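Local coordinates for protein putative rubredoxin reductase (Rhodopseudomonas palustris, PDB 3FG2) that probably passes electrons from NADH through its bound FAD to a ferredoxin of the CYP199A2 monooxygenase system, at residues 336-342 against 354-359. Residues are numbered along the deposited sequence; the frame is centred on the assembly and turned at random.
Sequences AGFDQVV and AFCYKA
D339 and Y357 meet where an antiparallel hairpin begins with a classic beta bulge: both D339 and Q340 face Y357. The Y357 carbonyl O takes the D339 amide N in its own plane at 2.9 Å, and the Q340 N more weakly at 3.3 Å. With chi1 at 58°, D339 CG sits between backbone N and carbonyl carbon, which brings the carboxylate beside the backbone of K358, OD1 3.3 Å from K358 CA. OD2 receives the A359 N at 2.9 Å through its syn lone pair. Aspartate suits this place, since a carboxylate on a short stem reaches that amide just beyond the strand end. Q340 O accepts Y357 N at 2.7 Å and lies at the edge of the tyrosine ring. The Q340 amide and this ring cross with planes 61° apart, and V342 CG2 lies 4.2 Å from Y357 CE1, so the aromatic side chain spans Q340 and V342 on one face. V342 and F355 exchange two backbone hydrogen bonds, N to O each way. On the other face V341 pairs with C356, its CG1 reaching diagonally to A354 CB at 3.8 Å; beta-branched valines suit such extended backbone. G337, at phi 82°, adopts a turn conformation easy without CB. The Y357 hydroxyl is hydrogen-bonded to V387 O. Strand 340-344 edges the C-terminal sheet, and 351-358 pairs on its other side with 361-368; V342 and F355 pack on helix 389-393, F338 and V341 on helix 184-196.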
ATOM      1  N   ALA A 336      -6.812 -10.874 -10.602  1.00 21.22           N
ATOM      2  CA  ALA A 336      -6.332 -10.716 -11.974  1.00 20.15           C
ATOM      3  C   ALA A 336      -6.724 -11.931 -12.828  1.00 19.64           C
ATOM      4  O   ALA A 336      -6.621 -13.076 -12.384  1.00 17.37           O
ATOM      5  CB  ALA A 336      -4.808 -10.533 -11.985  1.00 19.44           C
ATOM      6  N   GLY A 337      -7.188 -11.668 -14.045  1.00 18.56           N
ATOM      7  CA  GLY A 337      -7.570 -12.743 -14.939  1.00 19.90           C
ATOM      8  C   GLY A 337      -8.966 -13.283 -14.693  1.00 22.34           C
ATOM      9  O   GLY A 337      -9.300 -14.377 -15.158  1.00 21.68           O
ATOM     10  N   PHE A 338      -9.784 -12.520 -13.970  1.00 21.63           N
ATOM     11  CA  PHE A 338     -11.158 -12.929 -13.672  1.00 20.03           C
ATOM     12  C   PHE A 338     -11.952 -13.097 -14.966  1.00 21.35           C
ATOM     13  O   PHE A 338     -11.841 -12.267 -15.879  1.00 20.12           O
ATOM     14  CB  PHE A 338     -11.842 -11.870 -12.799  1.00 18.73           C
ATOM     15  CG  PHE A 338     -12.064 -10.553 -13.500  1.00 18.28           C
ATOM     16  CD1 PHE A 338     -13.255 -10.300 -14.178  1.00 17.79           C
ATOM     17  CD2 PHE A 338     -11.074  -9.572 -13.493  1.00 17.94           C
ATOM     18  CE1 PHE A 338     -13.459  -9.090 -14.841  1.00 19.26           C
ATOM     19  CE2 PHE A 338     -11.264  -8.353 -14.156  1.00 17.98           C
ATOM     20  CZ  PHE A 338     -12.459  -8.111 -14.830  1.00 18.10           C
ATOM     21  N   ASP A 339     -12.747 -14.166 -15.046  1.00 21.10           N
ATOM     22  CA  ASP A 339     -13.566 -14.403 -16.233  1.00 22.09           C
ATOM     23  C   ASP A 339     -15.046 -14.576 -15.878  1.00 22.09           C
ATOM     24  O   ASP A 339     -15.884 -14.807 -16.750  1.00 22.94           O
ATOM     25  CB  ASP A 339     -13.061 -15.619 -17.030  1.00 22.68           C
ATOM     26  CG  ASP A 339     -13.032 -16.896 -16.214  1.00 25.80           C
ATOM     27  OD1 ASP A 339     -13.813 -17.014 -15.241  1.00 27.56           O
ATOM     28  OD2 ASP A 339     -12.239 -17.797 -16.561  1.00 24.76           O
ATOM     29  N   GLN A 340     -15.364 -14.452 -14.596  1.00 21.56           N
ATOM     30  CA  GLN A 340     -16.742 -14.571 -14.143  1.00 22.15           C
ATOM     31  C   GLN A 340     -16.906 -13.925 -12.775  1.00 22.75           C
ATOM     32  O   GLN A 340     -16.149 -14.221 -11.847  1.00 21.11           O
ATOM     33  CB  GLN A 340     -17.152 -16.040 -14.076  1.00 25.14           C
ATOM     34  CG  GLN A 340     -18.495 -16.290 -13.405  1.00 26.75           C
ATOM     35  CD  GLN A 340     -18.893 -17.757 -13.437  1.00 30.41           C
ATOM     36  OE1 GLN A 340     -18.060 -18.650 -13.222  1.00 32.77           O
ATOM     37  NE2 GLN A 340     -20.171 -18.016 -13.693  1.00 27.75           N
ATOM     38  N   VAL A 341     -17.893 -13.038 -12.657  1.00 22.72           N
ATOM     39  CA  VAL A 341     -18.157 -12.352 -11.395  1.00 22.25           C
ATOM     40  C   VAL A 341     -19.611 -12.507 -10.969  1.00 22.83           C
ATOM     41  O   VAL A 341     -20.525 -12.245 -11.743  1.00 23.82           O
ATOM     42  CB  VAL A 341     -17.824 -10.844 -11.493  1.00 22.45           C
ATOM     43  CG1 VAL A 341     -18.143 -10.139 -10.164  1.00 20.81           C
ATOM     44  CG2 VAL A 341     -16.362 -10.666 -11.846  1.00 20.10           C
ATOM     45  N   VAL A 342     -19.812 -12.936  -9.729  1.00 23.32           N
ATOM     46  CA  VAL A 342     -21.149 -13.129  -9.177  1.00 22.72           C
ATOM     47  C   VAL A 342     -21.368 -12.151  -8.030  1.00 22.29           C
ATOM     48  O   VAL A 342     -20.493 -11.965  -7.189  1.00 20.50           O
ATOM     49  CB  VAL A 342     -21.330 -14.562  -8.621  1.00 23.02           C
ATOM     50  CG1 VAL A 342     -22.661 -14.673  -7.908  1.00 23.72           C
ATOM     51  CG2 VAL A 342     -21.242 -15.581  -9.748  1.00 24.00           C
ATOM     52  N   ALA A 354     -18.511  -9.160  -4.544  1.00 20.90           N
ATOM     53  CA  ALA A 354     -18.321  -9.621  -5.901  1.00 19.94           C
ATOM     54  C   ALA A 354     -17.440 -10.860  -5.789  1.00 21.29           C
ATOM     55  O   ALA A 354     -16.258 -10.766  -5.430  1.00 20.57           O
ATOM     56  CB  ALA A 354     -17.635  -8.553  -6.733  1.00 19.20           C
ATOM     57  N   PHE A 355     -18.022 -12.027  -6.057  1.00 20.57           N
ATOM     58  CA  PHE A 355     -17.258 -13.263  -6.005  1.00 20.54           C
ATOM     59  C   PHE A 355     -16.625 -13.421  -7.375  1.00 20.48           C
ATOM     60  O   PHE A 355     -17.309 -13.616  -8.377  1.00 21.23           O
ATOM     61  CB  PHE A 355     -18.168 -14.453  -5.671  1.00 21.55           C
ATOM     62  CG  PHE A 355     -18.506 -14.562  -4.212  1.00 20.84           C
ATOM     63  CD1 PHE A 355     -19.073 -13.487  -3.533  1.00 20.45           C
ATOM     64  CD2 PHE A 355     -18.259 -15.739  -3.516  1.00 23.03           C
ATOM     65  CE1 PHE A 355     -19.387 -13.581  -2.183  1.00 20.12           C
ATOM     66  CE2 PHE A 355     -18.569 -15.847  -2.160  1.00 21.70           C
ATOM     67  CZ  PHE A 355     -19.135 -14.762  -1.494  1.00 22.46           C
ATOM     68  N   CYS A 356     -15.306 -13.318  -7.418  1.00 21.83           N
ATOM     69  CA  CYS A 356     -14.598 -13.411  -8.679  1.00 19.59           C
ATOM     70  C   CYS A 356     -14.058 -14.801  -8.930  1.00 19.43           C
ATOM     71  O   CYS A 356     -13.407 -15.398  -8.061  1.00 17.37           O
ATOM     72  CB  CYS A 356     -13.456 -12.403  -8.688  1.00 20.13           C
ATOM     73  SG  CYS A 356     -13.987 -10.782  -8.141  1.00 22.73           S
ATOM     74  N   TYR A 357     -14.324 -15.300 -10.133  1.00 18.14           N
ATOM     75  CA  TYR A 357     -13.873 -16.620 -10.545  1.00 17.92           C
ATOM     76  C   TYR A 357     -12.997 -16.597 -11.789  1.00 18.34           C
ATOM     77  O   TYR A 357     -13.011 -15.639 -12.573  1.00 16.96           O
ATOM     78  CB  TYR A 357     -15.065 -17.519 -10.851  1.00 18.29           C
ATOM     79  CG  TYR A 357     -15.960 -17.805  -9.682  1.00 20.25           C
ATOM     80  CD1 TYR A 357     -16.806 -16.823  -9.170  1.00 20.18           C
ATOM     81  CD2 TYR A 357     -15.977 -19.069  -9.093  1.00 21.69           C
ATOM     82  CE1 TYR A 357     -17.650 -17.090  -8.103  1.00 21.74           C
ATOM     83  CE2 TYR A 357     -16.817 -19.347  -8.023  1.00 23.76           C
ATOM     84  CZ  TYR A 357     -17.653 -18.355  -7.534  1.00 22.98           C
ATOM     85  OH  TYR A 357     -18.498 -18.636  -6.487  1.00 26.25           O
ATOM     86  N   LYS A 358     -12.246 -17.678 -11.960  1.00 19.79           N
ATOM     87  CA  LYS A 358     -11.392 -17.873 -13.124  1.00 20.53           C
ATOM     88  C   LYS A 358     -11.377 -19.378 -13.366  1.00 19.77           C
ATOM     89  O   LYS A 358     -10.967 -20.149 -12.499  1.00 20.65           O
ATOM     90  CB  LYS A 358      -9.976 -17.369 -12.869  1.00 21.85           C
ATOM     91  CG  LYS A 358      -9.075 -17.532 -14.084  1.00 24.28           C
ATOM     92  CD  LYS A 358      -7.707 -16.893 -13.884  1.00 25.20           C
ATOM     93  CE  LYS A 358      -6.914 -17.595 -12.807  1.00 26.96           C
ATOM     94  NZ  LYS A 358      -5.550 -17.006 -12.667  1.00 31.63           N
ATOM     95  N   ALA A 359     -11.856 -19.796 -14.532  1.00 20.44           N
ATOM     96  CA  ALA A 359     -11.907 -21.214 -14.874  1.00 19.78           C
ATOM     97  C   ALA A 359     -12.717 -22.018 -13.856  1.00 19.43           C
ATOM     98  O   ALA A 359     -12.331 -23.125 -13.493  1.00 21.67           O
ATOM     99  CB  ALA A 359     -10.494 -21.781 -14.978  1.00 19.08           C
TER